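Local coordinates for Efb homologous protein (Staphylococcus aureus subsp. aureus Mu50, PDB 2NOJ) that probably binds the thioester-containing domain of complement C3 and so helps the bacterium evade complement attack, at residues K37-T41 against V42-R46. The protein carries 1 engineered substitution. Sequence-based numbering, arbitrary orientation.
Sequences KRTRT and VATHR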
ATOM      1  N   LYS B  37       9.527 -21.133  13.264  1.00 26.75           N
ATOM      2  CA  LYS B  37       9.002 -22.349  13.861  1.00 32.34           C
ATOM      3  C   LYS B  37       9.409 -22.432  15.322  1.00 36.09           C
ATOM      4  O   LYS B  37       8.622 -22.828  16.174  1.00 34.29           O
ATOM      5  CB  LYS B  37       9.507 -23.581  13.113  1.00 31.43           C
ATOM      6  CG  LYS B  37       8.972 -23.726  11.693  1.00 33.12           C
ATOM      7  CD  LYS B  37       8.295 -25.080  11.477  1.00 34.07           C
ATOM      8  CE  LYS B  37       9.269 -26.240  11.537  1.00 36.33           C
ATOM      9  NZ  LYS B  37       8.544 -27.541  11.418  1.00 41.46           N
ATOM     10  N   ARG B  38      10.638 -22.038  15.611  1.00 38.46           N
ATOM     11  CA  ARG B  38      11.132 -22.084  16.969  1.00 42.56           C
ATOM     12  C   ARG B  38      10.626 -20.903  17.822  1.00 44.70           C
ATOM     13  O   ARG B  38      10.047 -21.100  18.888  1.00 48.41           O
ATOM     14  CB  ARG B  38      12.657 -22.117  16.943  1.00 43.00           C
ATOM     15  N   THR B  39      10.834 -19.684  17.330  1.00 47.13           N
ATOM     16  CA  THR B  39      10.453 -18.449  18.022  1.00 44.83           C
ATOM     17  C   THR B  39       8.951 -18.199  18.201  1.00 41.06           C
ATOM     18  O   THR B  39       8.502 -17.784  19.269  1.00 40.35           O
ATOM     19  CB  THR B  39      11.044 -17.239  17.287  1.00 46.77           C
ATOM     20  OG1 THR B  39      12.411 -17.510  16.945  1.00 50.07           O
ATOM     21  CG2 THR B  39      10.978 -16.007  18.157  1.00 48.11           C
ATOM     22  N   ARG B  40       8.185 -18.433  17.144  1.00 39.56           N
ATOM     23  CA  ARG B  40       6.742 -18.238  17.169  1.00 36.05           C
ATOM     24  C   ARG B  40       6.326 -16.846  17.635  1.00 34.39           C
ATOM     25  O   ARG B  40       5.648 -16.705  18.649  1.00 32.45           O
ATOM     26  CB  ARG B  40       6.084 -19.309  18.051  1.00 39.23           C
ATOM     27  CG  ARG B  40       6.421 -20.733  17.619  1.00 44.04           C
ATOM     28  CD  ARG B  40       5.626 -21.804  18.378  1.00 48.66           C
ATOM     29  NE  ARG B  40       5.966 -21.895  19.801  1.00 54.02           N
ATOM     30  CZ  ARG B  40       5.331 -21.229  20.764  1.00 56.03           C
ATOM     31  NH1 ARG B  40       4.317 -20.422  20.460  1.00 56.43           N
ATOM     32  NH2 ARG B  40       5.701 -21.379  22.031  1.00 55.14           N
ATOM     33  N   THR B  41       6.742 -15.819  16.886  1.00 33.95           N
ATOM     34  CA  THR B  41       6.388 -14.427  17.189  1.00 31.77           C
ATOM     35  C   THR B  41       5.874 -13.673  15.957  1.00 32.37           C
ATOM     36  O   THR B  41       6.099 -14.069  14.820  1.00 29.60           O
ATOM     37  CB  THR B  41       7.575 -13.602  17.744  1.00 32.16           C
ATOM     38  OG1 THR B  41       8.567 -13.445  16.723  1.00 32.39           O
ATOM     39  CG2 THR B  41       8.181 -14.266  18.958  1.00 30.49           C
ATOM     40  N   VAL B  42       5.185 -12.569  16.212  1.00 34.78           N
ATOM     41  CA  VAL B  42       4.644 -11.730  15.165  1.00 35.12           C
ATOM     42  C   VAL B  42       5.799 -11.196  14.328  1.00 37.24           C
ATOM     43  O   VAL B  42       5.667 -10.961  13.129  1.00 38.83           O
ATOM     44  CB  VAL B  42       3.888 -10.550  15.778  1.00 35.50           C
ATOM     45  CG1 VAL B  42       3.329  -9.663  14.688  1.00 37.12           C
ATOM     46  CG2 VAL B  42       2.780 -11.063  16.667  1.00 37.28           C
ATOM     47  N   ALA B  43       6.941 -11.000  14.965  1.00 38.38           N
ATOM     48  CA  ALA B  43       8.085 -10.480  14.248  1.00 39.23           C
ATOM     49  C   ALA B  43       8.621 -11.538  13.314  1.00 36.91           C
ATOM     50  O   ALA B  43       8.712 -11.322  12.112  1.00 38.06           O
ATOM     51  CB  ALA B  43       9.168 -10.040  15.226  1.00 42.19           C
ATOM     52  N   THR B  44       8.971 -12.690  13.871  1.00 34.79           N
ATOM     53  CA  THR B  44       9.522 -13.768  13.073  1.00 33.02           C
ATOM     54  C   THR B  44       8.605 -14.207  11.946  1.00 28.69           C
ATOM     55  O   THR B  44       9.076 -14.616  10.879  1.00 28.04           O
ATOM     56  CB  THR B  44       9.865 -14.960  13.944  1.00 33.99           C
ATOM     57  OG1 THR B  44       8.800 -15.196  14.868  1.00 36.74           O
ATOM     58  CG2 THR B  44      11.140 -14.692  14.706  1.00 37.23           C
ATOM     59  N   HIS B  45       7.299 -14.115  12.175  1.00 26.36           N
ATOM     60  CA  HIS B  45       6.319 -14.478  11.150  1.00 24.37           C
ATOM     61  C   HIS B  45       6.387 -13.517   9.966  1.00 22.93           C
ATOM     62  O   HIS B  45       6.376 -13.956   8.807  1.00 21.09           O
ATOM     63  CB  HIS B  45       4.893 -14.489  11.726  1.00 24.88           C
ATOM     64  CG  HIS B  45       3.817 -14.416  10.685  1.00 25.74           C
ATOM     65  ND1 HIS B  45       3.813 -15.214   9.562  1.00 27.07           N
ATOM     66  CD2 HIS B  45       2.695 -13.662  10.615  1.00 25.29           C
ATOM     67  CE1 HIS B  45       2.731 -14.960   8.848  1.00 26.66           C
ATOM     68  NE2 HIS B  45       2.036 -14.022   9.465  1.00 26.34           N
ATOM     69  N   ARG B  46       6.470 -12.219  10.248  1.00 22.52           N
ATOM     70  CA  ARG B  46       6.530 -11.248   9.167  1.00 24.96           C
ATOM     71  C   ARG B  46       7.752 -11.527   8.317  1.00 24.96           C
ATOM     72  O   ARG B  46       7.688 -11.515   7.078  1.00 23.46           O
ATOM     73  CB  ARG B  46       6.556  -9.819   9.709  1.00 26.88           C
ATOM     74  CG  ARG B  46       5.252  -9.420  10.372  1.00 34.22           C
ATOM     75  CD  ARG B  46       5.214  -7.959  10.823  1.00 43.36           C
ATOM     76  NE  ARG B  46       4.862  -7.017   9.760  1.00 50.18           N
ATOM     77  CZ  ARG B  46       5.750  -6.425   8.966  1.00 56.17           C
ATOM     78  NH1 ARG B  46       7.048  -6.672   9.110  1.00 58.06           N
ATOM     79  NH2 ARG B  46       5.344  -5.579   8.028  1.00 60.66           N
TER
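T41 and T44 meet through their hydroxyls at the start of helix 42-54. T41 is the N-cap residue. Its OG1 shares a hydrogen bond with T44 OG1 at 2.6 Å, and the direction of this bond is open. T41 OG1 sits between its own backbone N and carbonyl carbon, a rotation (chi1 67°) that brings it within reach of T44. T41 OG1 is also 3.0 Å from T44 N. The two side chains run roughly perpendicular.

The backbone bond is H45 N to T41 O, 2.9 Å, with an N-H...O angle of 152°.

The apolar contact is with T39, the last residue of helix 24-39. T39 CB lies 3.6 Å from T44 CG2, and T39 CG2 lies 3.7 Å from T44 CG2. T39 OG1 instead bonds to L35 O.

R40, just after the helix, has a positive phi. Its side chain packs on V73 and N77, while H45 meets the F36 ring and L74.

The contact therefore joins two helices of a three-helix bundle through a short turn. At the start of the second helix the T41 and T44 hydroxyls share a bond beside the one from H45 N to T41 O, and the methyl contact of T39 with T44 bridges the turn.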